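Local coordinates for aldolase (Klebsiella pneumoniae, PDB 6VOQ), which belongs to the class II aldolase/adducin family and, as a tetramer of identical chains, binds zinc ions, at residues S17-G22 and G46-E51; E10-G15 and Q55-V60; S32-L35 and N39-A42; F156-A159 and P163-T166. All blocks are in the same frame, centred on the assembly; numbering follows the deposited sequence.

Contact 1. Residues S17-G22 and G46-E51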
# COMPACT_ATOMS: atom_id res chain seq x y z
N SER A 17 -4.51 -5.16 13.05
CA SER A 17 -4.57 -5.62 11.67
C SER A 17 -5.09 -4.53 10.75
O SER A 17 -4.59 -4.36 9.63
CB SER A 17 -5.47 -6.86 11.57
OG SER A 17 -5.40 -7.47 10.30
N LEU A 18 -6.09 -3.77 11.21
CA LEU A 18 -6.62 -2.67 10.41
C LEU A 18 -5.60 -1.54 10.30
O LEU A 18 -5.47 -0.92 9.24
CB LEU A 18 -7.92 -2.16 11.02
CG LEU A 18 -9.11 -3.12 11.02
CD1 LEU A 18 -10.22 -2.56 11.89
CD2 LEU A 18 -9.60 -3.37 9.60
N PHE A 19 -4.88 -1.26 11.38
CA PHE A 19 -3.91 -0.16 11.36
C PHE A 19 -2.71 -0.50 10.49
O PHE A 19 -2.28 0.31 9.66
CB PHE A 19 -3.45 0.18 12.77
CG PHE A 19 -2.58 1.41 12.84
CD1 PHE A 19 -3.15 2.68 12.95
CD2 PHE A 19 -1.20 1.31 12.83
CE1 PHE A 19 -2.36 3.81 13.04
CE2 PHE A 19 -0.41 2.44 12.91
CZ PHE A 19 -0.99 3.69 13.02
N SER A 20 -2.15 -1.70 10.66
CA SER A 20 -0.95 -2.04 9.90
C SER A 20 -1.24 -2.11 8.40
O SER A 20 -0.33 -1.86 7.60
CB SER A 20 -0.37 -3.36 10.40
OG SER A 20 -1.26 -4.43 10.14
N ARG A 21 -2.47 -2.42 8.01
CA ARG A 21 -2.81 -2.58 6.60
C ARG A 21 -3.45 -1.34 6.00
O ARG A 21 -3.92 -1.39 4.86
CB ARG A 21 -3.69 -3.80 6.41
CG ARG A 21 -2.93 -5.11 6.56
CD ARG A 21 -3.84 -6.31 6.49
NE ARG A 21 -4.97 -6.18 7.40
CZ ARG A 21 -6.24 -6.40 7.05
NH1 ARG A 21 -6.53 -6.75 5.81
NH2 ARG A 21 -7.21 -6.26 7.94
N GLY A 22 -3.47 -0.22 6.72
CA GLY A 22 -3.81 1.05 6.13
C GLY A 22 -5.27 1.43 6.20
O GLY A 22 -5.62 2.55 5.79
N GLY A 46 -9.46 9.09 21.94
CA GLY A 46 -8.12 9.50 21.56
C GLY A 46 -7.16 8.34 21.36
O GLY A 46 -5.94 8.49 21.52
N ALA A 47 -7.70 7.18 21.01
CA ALA A 47 -6.93 5.96 20.87
C ALA A 47 -6.46 5.78 19.44
O ALA A 47 -7.01 6.35 18.49
CB ALA A 47 -7.75 4.75 21.31
N CYS A 48 -5.42 4.96 19.29
CA CYS A 48 -4.88 4.57 18.00
C CYS A 48 -5.07 3.07 17.86
O CYS A 48 -4.60 2.29 18.70
CB CYS A 48 -3.40 4.97 17.89
SG CYS A 48 -2.49 4.23 16.52
N LEU A 49 -5.78 2.65 16.80
CA LEU A 49 -6.16 1.25 16.66
C LEU A 49 -4.97 0.31 16.66
O LEU A 49 -5.14 -0.88 16.97
CB LEU A 49 -6.97 1.06 15.38
CG LEU A 49 -8.34 1.73 15.43
CD1 LEU A 49 -9.17 1.33 14.23
CD2 LEU A 49 -9.04 1.36 16.73
N GLY A 50 -3.79 0.79 16.31
CA GLY A 50 -2.62 -0.07 16.39
C GLY A 50 -1.96 -0.13 17.75
O GLY A 50 -0.96 -0.82 17.89
N GLU A 51 -2.50 0.57 18.75
CA GLU A 51 -1.89 0.66 20.08
C GLU A 51 -2.92 0.42 21.17
O GLU A 51 -2.85 1.01 22.25
CB GLU A 51 -1.19 2.00 20.28
CG GLU A 51 -0.27 2.46 19.14
CD GLU A 51 1.18 2.05 19.34
OE1 GLU A 51 1.86 1.76 18.33
OE2 GLU A 51 1.65 2.03 20.50
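The phenyl ring of Phe19 meets two groups of the 46-51 loop, Cys48 SG and the backbone N of Gly50, and both lie obliquely to the ring plane. Cys48 SG is 4.0 Å from the ring centroid, 31° off the normal, and touches the outer part of the ring, 3.5 Å from Phe19 CE1. At the root of the same side chain, Gly50 N stands 3.6 Å from Phe19 CB, and Gly50 CA is 3.8 Å from Phe19 CG. Glycine suits this place because the ring fills the space into which a CB would project. With Phe19 CG swung anti to its own backbone N (chi1 -173°), the ring reaches out from the last turn of helix 4-20 over the loop. Leu49 adds looser apolar packing, its CB 4.5 Å from Phe19 CB, and its side chain also packs on Ala24 and Leu95. A second flat group, the Arg21 guanidinium, folds back on the helix end. Its NE donates to Ser17 O (2.9 Å) from above the carbonyl plane, while Arg21 N reaches that oxygen from the opposite face, so two donors grip one acceptor. Arg21 NH2 also forms a salt bridge with Glu178. Phe19 further packs on Arg21 of a second subunit, and Phe19 of a third subunit packs on Ser17 and Arg21 here. The pairing of Phe19 with Cys48 is thus a sulfur-aromatic contact, joining the C-terminal end of a helix to the loop between strands 40-42 and 58-60 at a subunit interface of the tetramer.

Contact 2. Residues E10-G15 and Q55-V60; sequences EMVQIG and QRLSVV
Met11, on helix 4-20, and Leu57, in the short link between a 3-10 turn and strand 58-60, stand with their CA atoms 8.8 Å apart, a spacing that only side chains can bridge. Met11 leaves the helix toward the link with CG anti to the backbone N (chi1 178°), and its chain stays extended until it bends at chi3 (-67°). Leu57 comes from the opposite direction and runs alongside it, so that the chains overlap lengthwise. The two methyls of Leu57 share the thioether chain between them: Leu57 CD2 lies 4.0 Å from Met11 SD, and Leu57 CD1 lies 4.1 Å from Met11 CB. At the next residue of the helix, Val12 CG2 comes within 4.2 Å of the same Leu57 CD1, so the leucine is held against two successive residues. Leucine suits this spot because its forked end offers a methyl to each neighbour, while an unbranched, flexible methionine can thread along it. The wider core continues around them: Met11 also packs on Leu31 and on Leu170 of helix 170-190, Leu57 on Leu41, and Val12 on Ala54. Leu57 O takes a hydrogen bond from Arg8 NH1, also on helix 4-20. Between the two segments themselves no hydrogen bond forms. The chemistry here is therefore apolar, with contacts of 4.0 Å or more, which implies that 10-15 is held against the link leading into strand 58-60 by hydrophobic and van der Waals attraction, the directional bond from the helix coming from Arg8, just before this segment.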
# COMPACT_ATOMS: atom_id res chain seq x y z
N GLU A 10 -9.65 -10.04 20.78
CA GLU A 10 -10.02 -9.88 19.38
C GLU A 10 -10.04 -8.42 18.97
O GLU A 10 -9.63 -8.08 17.85
CB GLU A 10 -11.39 -10.52 19.14
CG GLU A 10 -11.91 -10.38 17.73
CD GLU A 10 -11.75 -11.67 16.96
OE1 GLU A 10 -12.72 -12.09 16.27
OE2 GLU A 10 -10.66 -12.28 17.05
N MET A 11 -10.52 -7.54 19.85
CA MET A 11 -10.59 -6.13 19.51
C MET A 11 -9.21 -5.53 19.31
O MET A 11 -8.98 -4.80 18.35
CB MET A 11 -11.36 -5.36 20.58
CG MET A 11 -11.45 -3.88 20.33
SD MET A 11 -12.83 -3.11 21.20
CE MET A 11 -14.19 -3.88 20.33
N VAL A 12 -8.27 -5.83 20.22
CA VAL A 12 -6.90 -5.37 20.06
C VAL A 12 -6.28 -5.90 18.77
O VAL A 12 -5.67 -5.15 18.00
CB VAL A 12 -6.06 -5.77 21.28
CG1 VAL A 12 -4.58 -5.41 21.08
CG2 VAL A 12 -6.61 -5.13 22.54
N GLN A 13 -6.44 -7.20 18.51
CA GLN A 13 -5.83 -7.79 17.32
C GLN A 13 -6.43 -7.20 16.06
O GLN A 13 -5.71 -6.82 15.13
CB GLN A 13 -6.02 -9.31 17.33
CG GLN A 13 -5.26 -10.01 18.43
CD GLN A 13 -5.46 -11.52 18.41
OE1 GLN A 13 -6.24 -12.04 17.61
NE2 GLN A 13 -4.76 -12.22 19.29
N ILE A 14 -7.75 -7.10 16.01
CA ILE A 14 -8.40 -6.55 14.83
C ILE A 14 -7.97 -5.11 14.60
O ILE A 14 -7.66 -4.71 13.47
CB ILE A 14 -9.92 -6.74 14.94
CG1 ILE A 14 -10.25 -8.19 14.57
CG2 ILE A 14 -10.66 -5.77 14.03
CD1 ILE A 14 -11.69 -8.55 14.54
N GLY A 15 -7.88 -4.32 15.68
CA GLY A 15 -7.37 -2.96 15.54
C GLY A 15 -5.98 -2.92 14.92
O GLY A 15 -5.74 -2.17 13.97
N GLN A 55 -6.76 -4.36 28.48
CA GLN A 55 -7.13 -4.09 29.84
C GLN A 55 -7.88 -2.78 30.02
O GLN A 55 -8.63 -2.67 30.99
CB GLN A 55 -5.86 -4.11 30.68
CG GLN A 55 -5.58 -5.49 31.20
CD GLN A 55 -6.85 -6.06 31.81
OE1 GLN A 55 -7.13 -5.89 33.00
NE2 GLN A 55 -7.70 -6.64 30.94
N ARG A 56 -7.73 -1.83 29.11
CA ARG A 56 -8.28 -0.49 29.29
C ARG A 56 -9.35 -0.15 28.25
O ARG A 56 -9.80 1.00 28.19
CB ARG A 56 -7.14 0.52 29.26
CG ARG A 56 -6.36 0.53 30.57
CD ARG A 56 -4.94 0.99 30.38
NE ARG A 56 -4.88 2.20 29.57
CZ ARG A 56 -5.01 3.44 30.04
NH1 ARG A 56 -5.21 3.63 31.34
NH2 ARG A 56 -4.94 4.48 29.22
N LEU A 57 -9.77 -1.12 27.45
CA LEU A 57 -10.87 -0.88 26.53
C LEU A 57 -12.12 -0.49 27.32
O LEU A 57 -12.38 -1.01 28.40
CB LEU A 57 -11.14 -2.13 25.69
CG LEU A 57 -10.01 -2.59 24.77
CD1 LEU A 57 -10.26 -4.02 24.34
CD2 LEU A 57 -9.87 -1.69 23.54
N SER A 58 -12.86 0.47 26.77
CA SER A 58 -14.02 1.00 27.47
C SER A 58 -15.15 -0.02 27.51
O SER A 58 -15.32 -0.83 26.59
CB SER A 58 -14.51 2.26 26.79
OG SER A 58 -13.42 3.00 26.28
N VAL A 59 -15.92 0.04 28.59
CA VAL A 59 -17.19 -0.67 28.68
C VAL A 59 -18.26 0.34 29.05
O VAL A 59 -18.12 1.06 30.05
CB VAL A 59 -17.14 -1.82 29.69
CG1 VAL A 59 -18.51 -2.46 29.81
CG2 VAL A 59 -16.11 -2.85 29.29
N VAL A 60 -19.32 0.40 28.26
CA VAL A 60 -20.41 1.35 28.43
C VAL A 60 -21.72 0.60 28.20
O VAL A 60 -21.77 -0.39 27.46
CB VAL A 60 -20.24 2.55 27.46
CG1 VAL A 60 -20.09 2.06 26.03
CG2 VAL A 60 -21.39 3.52 27.56

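Contact 3. Residues S32-L35 and N39-A42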
# COMPACT_ATOMS: atom_id res chain seq x y z
N SER A 32 -16.55 -1.37 18.30
CA SER A 32 -17.37 -1.77 19.44
C SER A 32 -17.93 -3.16 19.21
O SER A 32 -18.07 -3.63 18.08
CB SER A 32 -18.51 -0.76 19.69
OG SER A 32 -19.51 -0.83 18.68
N LEU A 33 -18.26 -3.83 20.32
CA LEU A 33 -18.91 -5.14 20.25
C LEU A 33 -19.73 -5.36 21.51
O LEU A 33 -19.38 -4.89 22.60
CB LEU A 33 -17.89 -6.27 20.06
CG LEU A 33 -16.78 -6.48 21.10
CD1 LEU A 33 -17.25 -7.31 22.27
CD2 LEU A 33 -15.56 -7.14 20.46
N LEU A 34 -20.83 -6.09 21.35
CA LEU A 34 -21.70 -6.42 22.48
C LEU A 34 -21.06 -7.49 23.35
O LEU A 34 -20.63 -8.53 22.86
CB LEU A 34 -23.06 -6.90 21.98
CG LEU A 34 -24.11 -5.81 21.83
CD1 LEU A 34 -25.41 -6.38 21.28
CD2 LEU A 34 -24.35 -5.11 23.17
N LEU A 35 -21.03 -7.24 24.65
CA LEU A 35 -20.55 -8.22 25.60
C LEU A 35 -21.68 -9.18 25.97
O LEU A 35 -22.85 -8.91 25.69
CB LEU A 35 -20.01 -7.51 26.85
CG LEU A 35 -18.73 -6.70 26.60
CD1 LEU A 35 -18.40 -5.81 27.79
CD2 LEU A 35 -17.55 -7.62 26.28
N ASN A 39 -23.69 -5.23 27.74
CA ASN A 39 -22.96 -3.98 27.68
C ASN A 39 -22.06 -3.94 26.44
O ASN A 39 -21.87 -4.94 25.73
CB ASN A 39 -22.13 -3.78 28.94
CG ASN A 39 -22.99 -3.53 30.16
OD1 ASN A 39 -23.97 -2.80 30.09
ND2 ASN A 39 -22.64 -4.16 31.27
N LEU A 40 -21.48 -2.78 26.20
CA LEU A 40 -20.71 -2.51 24.99
C LEU A 40 -19.24 -2.40 25.34
O LEU A 40 -18.86 -1.63 26.23
CB LEU A 40 -21.20 -1.22 24.33
CG LEU A 40 -21.14 -1.19 22.82
CD1 LEU A 40 -21.70 -2.49 22.28
CD2 LEU A 40 -21.93 -0.01 22.33
N LEU A 41 -18.41 -3.19 24.66
CA LEU A 41 -16.97 -3.02 24.69
C LEU A 41 -16.58 -2.11 23.53
O LEU A 41 -17.05 -2.31 22.40
CB LEU A 41 -16.26 -4.37 24.60
CG LEU A 41 -14.73 -4.38 24.64
CD1 LEU A 41 -14.25 -4.13 26.06
CD2 LEU A 41 -14.15 -5.69 24.09
N ALA A 42 -15.76 -1.10 23.79
CA ALA A 42 -15.44 -0.14 22.75
C ALA A 42 -14.01 0.36 22.92
O ALA A 42 -13.44 0.29 24.01
CB ALA A 42 -16.41 1.05 22.77
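Leu33 and Leu41 are the hydrogen-bonded pair of an antiparallel beta hairpin, made by strands 30-34 and 40-42 of the central sheet. Both of their backbone links are filled: Leu33 N donates to Leu41 O in the carbonyl plane at 2.8 Å, and Leu41 N returns a bond to Leu33 O, also 2.8 Å. Beyond the last strand pair, Leu35 N donates to Asn39 O at 2.7 Å, a nearly straight bond (172° at the hydrogen) that closes the mouth of the turn. The loop end is steadied further where Asn39 N meets Asp37 OD1. At the non-hydrogen-bonded pairs the backbone bonds look outward: Ser32 and Leu34 bond with Ile92 and Lys90 on one neighbouring segment, and Leu40 with Val60 on the other. Ser32 OG is engaged by His79 ND1 and Tyr83 OH, so a buried hydroxyl has two polar partners; a small polar residue fits where helix 76-83 lies close. That face also carries Leu34, Leu40 and Ala42, with Leu34 CD2 3.8 Å from Leu40 CD1. The other face turns to helix 4-20. There Leu33 and Leu41 run alongside each other with their ends in the same direction; Leu33 CG sits between its own backbone N and carbonyl carbon (chi1 59°), which sets CD1 3.9 Å from Leu41 CB. Leu35 crosses from the turn, bringing its CD2 onto the same CB. Leu41 O has a further neighbour besides Leu33 N: Ser32 makes a bent CA-H...O contact with it, Ser32 CA being 3.0 Å from Leu41 O.

Contact 4. Residues F156-A159 and P163-T166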
# COMPACT_ATOMS: atom_id res chain seq x y z
N PHE A 156 -23.60 1.82 6.81
CA PHE A 156 -24.04 3.19 6.62
C PHE A 156 -22.85 4.04 6.20
O PHE A 156 -21.74 3.88 6.73
CB PHE A 156 -24.65 3.79 7.90
CG PHE A 156 -25.46 2.83 8.70
CD1 PHE A 156 -26.80 2.64 8.40
CD2 PHE A 156 -24.90 2.13 9.76
CE1 PHE A 156 -27.57 1.75 9.14
CE2 PHE A 156 -25.66 1.24 10.49
CZ PHE A 156 -26.99 1.05 10.18
N LEU A 157 -23.07 4.96 5.28
CA LEU A 157 -22.02 5.88 4.86
C LEU A 157 -22.37 7.26 5.40
O LEU A 157 -23.38 7.86 4.98
CB LEU A 157 -21.86 5.88 3.34
CG LEU A 157 -20.65 6.60 2.76
CD1 LEU A 157 -19.36 6.05 3.32
CD2 LEU A 157 -20.64 6.47 1.25
N LEU A 158 -21.56 7.74 6.34
CA LEU A 158 -21.68 9.11 6.84
C LEU A 158 -21.00 10.05 5.85
O LEU A 158 -19.79 9.96 5.63
CB LEU A 158 -21.03 9.24 8.21
CG LEU A 158 -21.42 8.26 9.31
CD1 LEU A 158 -20.73 8.67 10.59
CD2 LEU A 158 -22.92 8.23 9.51
N ALA A 159 -21.79 10.92 5.23
CA ALA A 159 -21.25 11.82 4.22
C ALA A 159 -20.11 12.65 4.80
O ALA A 159 -20.15 13.04 5.97
CB ALA A 159 -22.36 12.72 3.68
N PRO A 163 -17.37 5.17 6.69
CA PRO A 163 -18.34 4.09 6.88
C PRO A 163 -18.55 3.70 8.34
O PRO A 163 -17.67 3.84 9.19
CB PRO A 163 -17.70 2.93 6.11
CG PRO A 163 -16.26 3.17 6.27
CD PRO A 163 -16.10 4.65 6.15
N VAL A 164 -19.74 3.17 8.59
CA VAL A 164 -20.11 2.55 9.85
C VAL A 164 -20.71 1.20 9.48
O VAL A 164 -21.73 1.15 8.79
CB VAL A 164 -21.12 3.39 10.65
CG1 VAL A 164 -21.61 2.63 11.88
CG2 VAL A 164 -20.51 4.73 11.04
N VAL A 165 -20.06 0.11 9.90
CA VAL A 165 -20.36 -1.23 9.39
C VAL A 165 -20.68 -2.17 10.54
O VAL A 165 -19.87 -2.30 11.48
CB VAL A 165 -19.19 -1.76 8.54
CG1 VAL A 165 -19.57 -3.04 7.85
CG2 VAL A 165 -18.76 -0.69 7.53
N THR A 166 -21.83 -2.84 10.47
CA THR A 166 -22.23 -3.78 11.51
C THR A 166 -21.88 -5.21 11.11
O THR A 166 -21.52 -5.51 9.97
CB THR A 166 -23.73 -3.71 11.81
OG1 THR A 166 -24.46 -4.40 10.79
CG2 THR A 166 -24.22 -2.26 11.92
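Phe156 and Val164 pair in the antiparallel beta hairpin of strands 155-158 and 162-167, and their backbones exchange two hydrogen bonds. Phe156 N donates to Val164 O, and Val164 N to Phe156 O, each 2.8 Å long. On the face they share, the two side chains run at a slant to each other. Val164 CG1, anti to its backbone N (chi1 173°), lies 3.9 Å from Phe156 CD2, which leaves CG2 for Leu158, 4.0 Å from its CD1. Farther along, the ring reaches Thr166, whose CG2 is 4.0 Å from Phe156 CE2 while its OG1 bonds Asn154 O. A beta-branched residue suits both places, giving a methyl to the ring without a long chain. Helix 76-83 packs over this face through Phe78 and Val82. Leu157 and Pro163 occupy the reverse face, against helix 98-104; proline, without an N-H, costs the hairpin no bond at a non-hydrogen-bonded pair. Outside this shell lies the metal site. The turn between the strands carries the zinc ligand His161, and Pro163 O hydrogen-bonds ND1 of another ligand, His94, which probably helps to orient that imidazole. Pro163 also gives Phe156 O a CA-H contact, with Pro163 CA 3.4 Å from that oxygen.

Overall arrangement
Contacts 1 and 2 use successive parts of helix 4-20 and touch directly, Leu49 CB lying 3.7 Å from Gly15 O. Contacts 2 and 3, with centres 9 Å apart, are joined through the sheet, where Val60 O to Leu40 N (2.7 Å) is a probable hydrogen bond, and through the core, where Met11 CE meets Leu33 CD2 at 3.5 Å. Contact 4 stands apart at the other half of the same sheet, its nearest atoms about 7 Å from contact 3 and about 10 Å from contacts 1 and 2. It comes near zinc: the side chain of Leu158 is about 6 Å from it, against about 10 Å for Leu49 of contact 1 and about 12 Å for Ser32 of contact 3.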